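Local coordinates for diacylglycerol lipase (Aspergillus oryzae, PDB 5XK2), which probably hydrolyses the ester bonds of mono- and diacylglycerols, as a fungal lipase of the class 3 family with an alpha/beta-hydrolase fold, at residues Asp205-Lys210 against Leu262-Ser267; Tyr199-Asn204 against Trp270-Ala275. All coordinates share one frame; numbering follows the deposited sequence.

Overall arrangement
Contacts 1 and 2 hold the loop at the C-terminal end of strand 198-203, and the strand itself, against the chain on either side of His-268. Contact 2 joins strand 198-203, inside the mixed eight-stranded sheet, to residues 270-275; contact 1 joins the loop directly after that strand to residues 262-267, and so lies nested within the chain loop closed by contact 2. Their centres are about 11 Å apart. Two probable hydrogen bonds link them, Tyr-271 OH with Asp-206 OD2 (2.6 Å) and His-203 ND1 with Ser-267 O (2.9 Å). Between the two later segments sits His-268, which with Asp-206 and Ser-153 has the geometry expected of a catalytic triad.

Contact 1 of 2, residues Asp205-Lys210 against Leu262-Ser267; sequences DDPVPK and LLAFHS
The acid side of the likely Ser-His-Asp triad is built here, where Asp-205, Asp-206 and Pro-207 pack against Ala-264, Phe-265 and Ser-267. Ser-267 OG donates to Asp-205 OD1 at 2.7 Å, meeting that oxygen nearly along its C-O axis. Chi1 of 56° places Asp-205 CG between its own backbone N and carbonyl carbon, on the side where Ala-264 CB and Ser-267 OG lie. The second oxygen, OD2, accepts from a water that also lies in the plane of the His-266 ring, 2.8 Å from NE2; the other ring nitrogen, ND1, is bonded to Asp-231. Ala-264 CB packs against this aspartate, 3.2 Å from Asp-205 O and 3.4 Å from OD2. Next along, Pro-207 lays CD against Ala-264 O (3.5 Å), and Val-208 CG2 reaches Phe-265 CE1 at 4.0 Å, the two side chains crossing obliquely. The carboxylate of Asp-206 is shared: OD1 takes the backbone N-H of Val-208 (3.0 Å) from 55° out of the carboxylate plane, an Asx turn, while OD2 serves His-268 ND1 and Tyr-271 OH. Both oxygens are thus engaged, which restrains the group's rotation. An aspartate bonded to the histidine from the loop after a sheet strand is as expected for the acid of an alpha/beta-hydrolase triad.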
loop_
_atom_site.group_PDB
_atom_site.type_symbol
_atom_site.label_atom_id
_atom_site.label_comp_id
_atom_site.label_asym_id
_atom_site.label_seq_id
_atom_site.Cartn_x
_atom_site.Cartn_y
_atom_site.Cartn_z
ATOM N N ASP A 205 15.753 -1.525 -6.649
ATOM C CA ASP A 205 15.010 -0.260 -6.689
ATOM C C ASP A 205 13.889 -0.184 -5.651
ATOM O O ASP A 205 12.904 0.528 -5.846
ATOM C CB ASP A 205 14.477 0.036 -8.102
ATOM C CG ASP A 205 13.611 -1.065 -8.670
ATOM O OD1 ASP A 205 13.492 -2.145 -8.057
ATOM O OD2 ASP A 205 13.056 -0.837 -9.775
ATOM N N ASP A 206 13.978 -0.983 -4.597
ATOM C CA ASP A 206 12.950 -0.935 -3.532
ATOM C C ASP A 206 12.639 0.527 -3.144
ATOM O O ASP A 206 13.536 1.292 -2.840
ATOM C CB ASP A 206 13.482 -1.730 -2.332
ATOM C CG ASP A 206 12.537 -1.735 -1.139
ATOM O OD1 ASP A 206 11.423 -1.167 -1.214
ATOM O OD2 ASP A 206 12.935 -2.345 -0.119
ATOM N N PRO A 207 11.363 0.942 -3.242
ATOM C CA PRO A 207 11.064 2.349 -2.931
ATOM C C PRO A 207 11.116 2.717 -1.441
ATOM O O PRO A 207 11.297 3.894 -1.099
ATOM C CB PRO A 207 9.639 2.534 -3.462
ATOM C CG PRO A 207 9.025 1.170 -3.391
ATOM C CD PRO A 207 10.175 0.208 -3.729
ATOM N N VAL A 208 10.918 1.737 -0.565
ATOM C CA VAL A 208 10.724 2.053 0.847
ATOM C C VAL A 208 11.964 2.678 1.514
ATOM O O VAL A 208 11.807 3.643 2.257
ATOM C CB VAL A 208 10.217 0.803 1.607
ATOM C CG1 VAL A 208 10.086 1.085 3.112
ATOM C CG2 VAL A 208 8.828 0.396 1.034
ATOM N N PRO A 209 13.189 2.190 1.225
ATOM C CA PRO A 209 14.377 2.838 1.808
ATOM C C PRO A 209 14.628 4.261 1.307
ATOM O O PRO A 209 15.626 4.859 1.708
ATOM C CB PRO A 209 15.531 1.891 1.425
ATOM C CG PRO A 209 14.856 0.552 1.322
ATOM C CD PRO A 209 13.554 0.896 0.621
ATOM N N LYS A 210 13.849 4.739 0.337
ATOM C CA LYS A 210 13.993 6.122 -0.095
ATOM C C LYS A 210 13.115 7.095 0.683
ATOM O O LYS A 210 13.091 8.289 0.371
ATOM C CB LYS A 210 13.674 6.245 -1.584
ATOM C CG LYS A 210 14.611 5.453 -2.430
ATOM C CD LYS A 210 14.196 5.524 -3.889
ATOM C CE LYS A 210 14.762 4.376 -4.624
ATOM N NZ LYS A 210 14.410 4.475 -6.056
ATOM N N LEU A 262 6.465 3.335 -7.231
ATOM C CA LEU A 262 5.437 2.443 -6.709
ATOM C C LEU A 262 5.515 1.054 -7.348
ATOM O O LEU A 262 5.317 0.036 -6.668
ATOM C CB LEU A 262 4.047 3.056 -6.939
ATOM C CG LEU A 262 2.839 2.166 -6.630
ATOM C CD1 LEU A 262 2.829 1.776 -5.162
ATOM C CD2 LEU A 262 1.580 2.937 -6.956
ATOM N N LEU A 263 5.824 1.001 -8.637
ATOM C CA LEU A 263 5.839 -0.289 -9.325
ATOM C C LEU A 263 7.089 -1.094 -8.991
ATOM O O LEU A 263 7.173 -2.273 -9.320
ATOM C CB LEU A 263 5.717 -0.106 -10.843
ATOM C CG LEU A 263 5.343 -1.391 -11.594
ATOM C CD1 LEU A 263 4.042 -2.009 -11.084
ATOM C CD2 LEU A 263 5.259 -1.111 -13.084
ATOM N N ALA A 264 8.041 -0.473 -8.297
ATOM C CA ALA A 264 9.228 -1.209 -7.839
ATOM C C ALA A 264 8.957 -1.929 -6.515
ATOM O O ALA A 264 9.863 -2.510 -5.918
ATOM C CB ALA A 264 10.414 -0.280 -7.706
ATOM N N PHE A 265 7.714 -1.898 -6.042
ATOM C CA PHE A 265 7.429 -2.469 -4.742
ATOM C C PHE A 265 7.778 -3.962 -4.640
ATOM O O PHE A 265 8.129 -4.438 -3.568
ATOM C CB PHE A 265 5.965 -2.256 -4.355
ATOM C CG PHE A 265 5.727 -2.487 -2.909
ATOM C CD1 PHE A 265 6.078 -1.526 -1.985
ATOM C CD2 PHE A 265 5.233 -3.704 -2.462
ATOM C CE1 PHE A 265 5.899 -1.750 -0.643
ATOM C CE2 PHE A 265 5.048 -3.937 -1.109
ATOM C CZ PHE A 265 5.383 -2.960 -0.201
ATOM N N HIS A 266 7.733 -4.687 -5.753
ATOM C CA HIS A 266 8.123 -6.098 -5.743
ATOM C C HIS A 266 9.500 -6.288 -5.086
ATOM O O HIS A 266 9.728 -7.270 -4.389
ATOM C CB HIS A 266 8.138 -6.657 -7.172
ATOM C CG HIS A 266 9.179 -6.039 -8.051
ATOM N ND1 HIS A 266 10.423 -6.604 -8.245
ATOM C CD2 HIS A 266 9.184 -4.873 -8.746
ATOM C CE1 HIS A 266 11.138 -5.829 -9.047
ATOM N NE2 HIS A 266 10.410 -4.775 -9.366
ATOM N N SER A 267 10.396 -5.324 -5.288
ATOM C CA SER A 267 11.761 -5.414 -4.744
ATOM C C SER A 267 11.762 -5.415 -3.219
ATOM O O SER A 267 12.673 -5.939 -2.586
ATOM C CB SER A 267 12.622 -4.257 -5.254
ATOM O OG SER A 267 12.794 -4.389 -6.668
HETATM O O HOH W 1 11.115 -2.473 -10.719
#

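Contact 2 of 2, residues Tyr199-Asn204 against Trp270-Ala275; sequences YRFTHN and WYFIHA
Tyr-271, His-203 and Phe-201 bury the most surface here, and the tyrosine ring lies in the middle, alongside the end of strand 198-203. His-203 CB sits over one face of that ring, 3.7 Å from its centroid and 25° off the normal, in a CH-pi contact displaced toward CZ. Beyond it the imidazole turns its edge to the same phenol, the planes at 68°. The His-203 ring lies with one face against Trp-270 O, 2.9 Å from ND1 at an angle too poor for a hydrogen bond. The imidazole is instead held by carbonyls elsewhere: ND1 bonds to Ser-267 O and NE2 to Ala-229 O. Two residues earlier on the strand, Phe-201 CB touches Tyr-271 CD2 at 3.9 Å. The ring of Phe-201 receives the edge of Phe-272 in an offset edge-to-face pair, centroids 5.7 Å apart and planes at 83°; Tyr-178 stacks on Phe-201 too. Tyr-271 OH comes 3.3 Å from Thr-202 CA and is hydrogen-bonded to Asp-206. Carbon and aromatic contacts therefore fix the phenol ring, while its hydroxyl, as a second-shell group, would help position the carboxylate of the probable triad acid.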
loop_
_atom_site.group_PDB
_atom_site.type_symbol
_atom_site.label_atom_id
_atom_site.label_comp_id
_atom_site.label_asym_id
_atom_site.label_seq_id
_atom_site.Cartn_x
_atom_site.Cartn_y
_atom_site.Cartn_z
ATOM N N TYR A 199 23.740 -3.717 10.348
ATOM C CA TYR A 199 23.589 -4.301 9.016
ATOM C C TYR A 199 22.242 -3.905 8.436
ATOM O O TYR A 199 21.218 -4.584 8.642
ATOM C CB TYR A 199 23.738 -5.827 9.109
ATOM C CG TYR A 199 25.015 -6.176 9.817
ATOM C CD1 TYR A 199 26.228 -6.111 9.139
ATOM C CD2 TYR A 199 25.023 -6.523 11.165
ATOM C CE1 TYR A 199 27.437 -6.376 9.803
ATOM C CE2 TYR A 199 26.229 -6.805 11.834
ATOM C CZ TYR A 199 27.430 -6.726 11.129
ATOM O OH TYR A 199 28.638 -6.993 11.741
ATOM N N ARG A 200 22.283 -2.872 7.605
ATOM C CA ARG A 200 21.092 -2.331 6.969
ATOM C C ARG A 200 21.115 -2.712 5.499
ATOM O O ARG A 200 22.121 -2.489 4.809
ATOM C CB ARG A 200 21.016 -0.803 7.125
ATOM C CG ARG A 200 19.795 -0.204 6.376
ATOM C CD ARG A 200 19.719 1.310 6.541
ATOM N NE ARG A 200 20.835 2.016 5.889
ATOM C CZ ARG A 200 20.920 2.282 4.583
ATOM N NH1 ARG A 200 19.948 1.899 3.749
ATOM N NH2 ARG A 200 21.975 2.961 4.111
ATOM N N PHE A 201 20.014 -3.294 5.029
ATOM C CA PHE A 201 19.943 -3.813 3.660
ATOM C C PHE A 201 18.987 -3.055 2.780
ATOM O O PHE A 201 17.951 -2.572 3.224
ATOM C CB PHE A 201 19.522 -5.289 3.684
ATOM C CG PHE A 201 20.492 -6.158 4.420
ATOM C CD1 PHE A 201 20.402 -6.288 5.793
ATOM C CD2 PHE A 201 21.498 -6.820 3.744
ATOM C CE1 PHE A 201 21.302 -7.090 6.496
ATOM C CE2 PHE A 201 22.412 -7.603 4.427
ATOM C CZ PHE A 201 22.315 -7.737 5.814
ATOM N N THR A 202 19.339 -2.981 1.500
ATOM C CA THR A 202 18.426 -2.519 0.464
ATOM C C THR A 202 18.447 -3.512 -0.685
ATOM O O THR A 202 19.372 -4.324 -0.810
ATOM C CB THR A 202 18.835 -1.172 -0.105
ATOM O OG1 THR A 202 20.149 -1.315 -0.675
ATOM C CG2 THR A 202 18.845 -0.076 0.993
ATOM N N HIS A 203 17.430 -3.456 -1.528
ATOM C CA HIS A 203 17.357 -4.413 -2.627
ATOM C C HIS A 203 16.956 -3.708 -3.895
ATOM O O HIS A 203 15.823 -3.232 -3.993
ATOM C CB HIS A 203 16.348 -5.517 -2.298
ATOM C CG HIS A 203 16.224 -6.551 -3.381
ATOM N ND1 HIS A 203 15.007 -7.034 -3.809
ATOM C CD2 HIS A 203 17.167 -7.173 -4.135
ATOM C CE1 HIS A 203 15.200 -7.931 -4.766
ATOM N NE2 HIS A 203 16.498 -8.031 -4.987
ATOM N N ASN A 204 17.873 -3.667 -4.863
ATOM C CA ASN A 204 17.595 -3.036 -6.159
ATOM C C ASN A 204 16.889 -1.694 -5.978
ATOM O O ASN A 204 17.385 -0.827 -5.240
ATOM C CB ASN A 204 16.794 -3.999 -7.055
ATOM C CG ASN A 204 17.649 -5.167 -7.526
ATOM O OD1 ASN A 204 18.855 -5.008 -7.724
ATOM N ND2 ASN A 204 17.031 -6.335 -7.707
ATOM N N TRP A 270 11.546 -9.102 -1.348
ATOM C CA TRP A 270 12.547 -10.144 -1.559
ATOM C C TRP A 270 13.897 -9.686 -1.009
ATOM O O TRP A 270 14.664 -9.034 -1.716
ATOM C CB TRP A 270 12.672 -10.453 -3.069
ATOM C CG TRP A 270 11.409 -11.001 -3.655
ATOM C CD1 TRP A 270 10.465 -10.318 -4.363
ATOM C CD2 TRP A 270 10.933 -12.360 -3.558
ATOM N NE1 TRP A 270 9.426 -11.167 -4.715
ATOM C CE2 TRP A 270 9.695 -12.416 -4.230
ATOM C CE3 TRP A 270 11.431 -13.516 -2.956
ATOM C CZ2 TRP A 270 8.947 -13.599 -4.321
ATOM C CZ3 TRP A 270 10.685 -14.700 -3.067
ATOM C CH2 TRP A 270 9.464 -14.721 -3.739
ATOM N N TYR A 271 14.189 -10.087 0.230
ATOM C CA TYR A 271 15.478 -9.806 0.865
ATOM C C TYR A 271 15.989 -11.157 1.314
ATOM O O TYR A 271 15.705 -11.610 2.414
ATOM C CB TYR A 271 15.281 -8.827 2.046
ATOM C CG TYR A 271 15.243 -7.383 1.607
ATOM C CD1 TYR A 271 14.138 -6.861 0.919
ATOM C CD2 TYR A 271 16.324 -6.547 1.844
ATOM C CE1 TYR A 271 14.124 -5.523 0.489
ATOM C CE2 TYR A 271 16.315 -5.210 1.430
ATOM C CZ TYR A 271 15.221 -4.713 0.746
ATOM O OH TYR A 271 15.232 -3.399 0.337
ATOM N N PHE A 272 16.784 -11.753 0.440
ATOM C CA PHE A 272 17.259 -13.144 0.494
ATOM C C PHE A 272 16.168 -14.193 0.452
ATOM O O PHE A 272 16.266 -15.124 -0.337
ATOM C CB PHE A 272 18.075 -13.382 1.762
ATOM C CG PHE A 272 19.222 -12.443 1.908
ATOM C CD1 PHE A 272 20.366 -12.613 1.131
ATOM C CD2 PHE A 272 19.156 -11.371 2.787
ATOM C CE1 PHE A 272 21.450 -11.721 1.235
ATOM C CE2 PHE A 272 20.231 -10.478 2.897
ATOM C CZ PHE A 272 21.373 -10.656 2.122
ATOM N N ILE A 273 15.046 -13.916 1.112
ATOM C CA ILE A 273 13.911 -14.825 1.182
ATOM C C ILE A 273 12.686 -13.990 0.880
ATOM O O ILE A 273 12.791 -12.766 0.787
ATOM C CB ILE A 273 13.745 -15.483 2.589
ATOM C CG1 ILE A 273 13.458 -14.414 3.646
ATOM C CG2 ILE A 273 14.970 -16.314 2.956
ATOM C CD1 ILE A 273 13.052 -14.967 5.051
ATOM N N HIS A 274 11.515 -14.618 0.836
ATOM C CA HIS A 274 10.293 -13.846 0.662
ATOM C C HIS A 274 9.904 -13.407 2.063
ATOM O O HIS A 274 9.275 -14.149 2.809
ATOM C CB HIS A 274 9.217 -14.732 0.012
ATOM C CG HIS A 274 7.981 -13.999 -0.396
ATOM N ND1 HIS A 274 6.921 -14.625 -1.027
ATOM C CD2 HIS A 274 7.639 -12.692 -0.292
ATOM C CE1 HIS A 274 5.971 -13.738 -1.267
ATOM N NE2 HIS A 274 6.382 -12.558 -0.834
ATOM N N ALA A 275 10.232 -12.154 2.388
ATOM C CA ALA A 275 10.332 -11.756 3.791
ATOM C C ALA A 275 8.991 -11.646 4.493
ATOM O O ALA A 275 8.886 -11.914 5.687
ATOM C CB ALA A 275 11.087 -10.416 3.895
#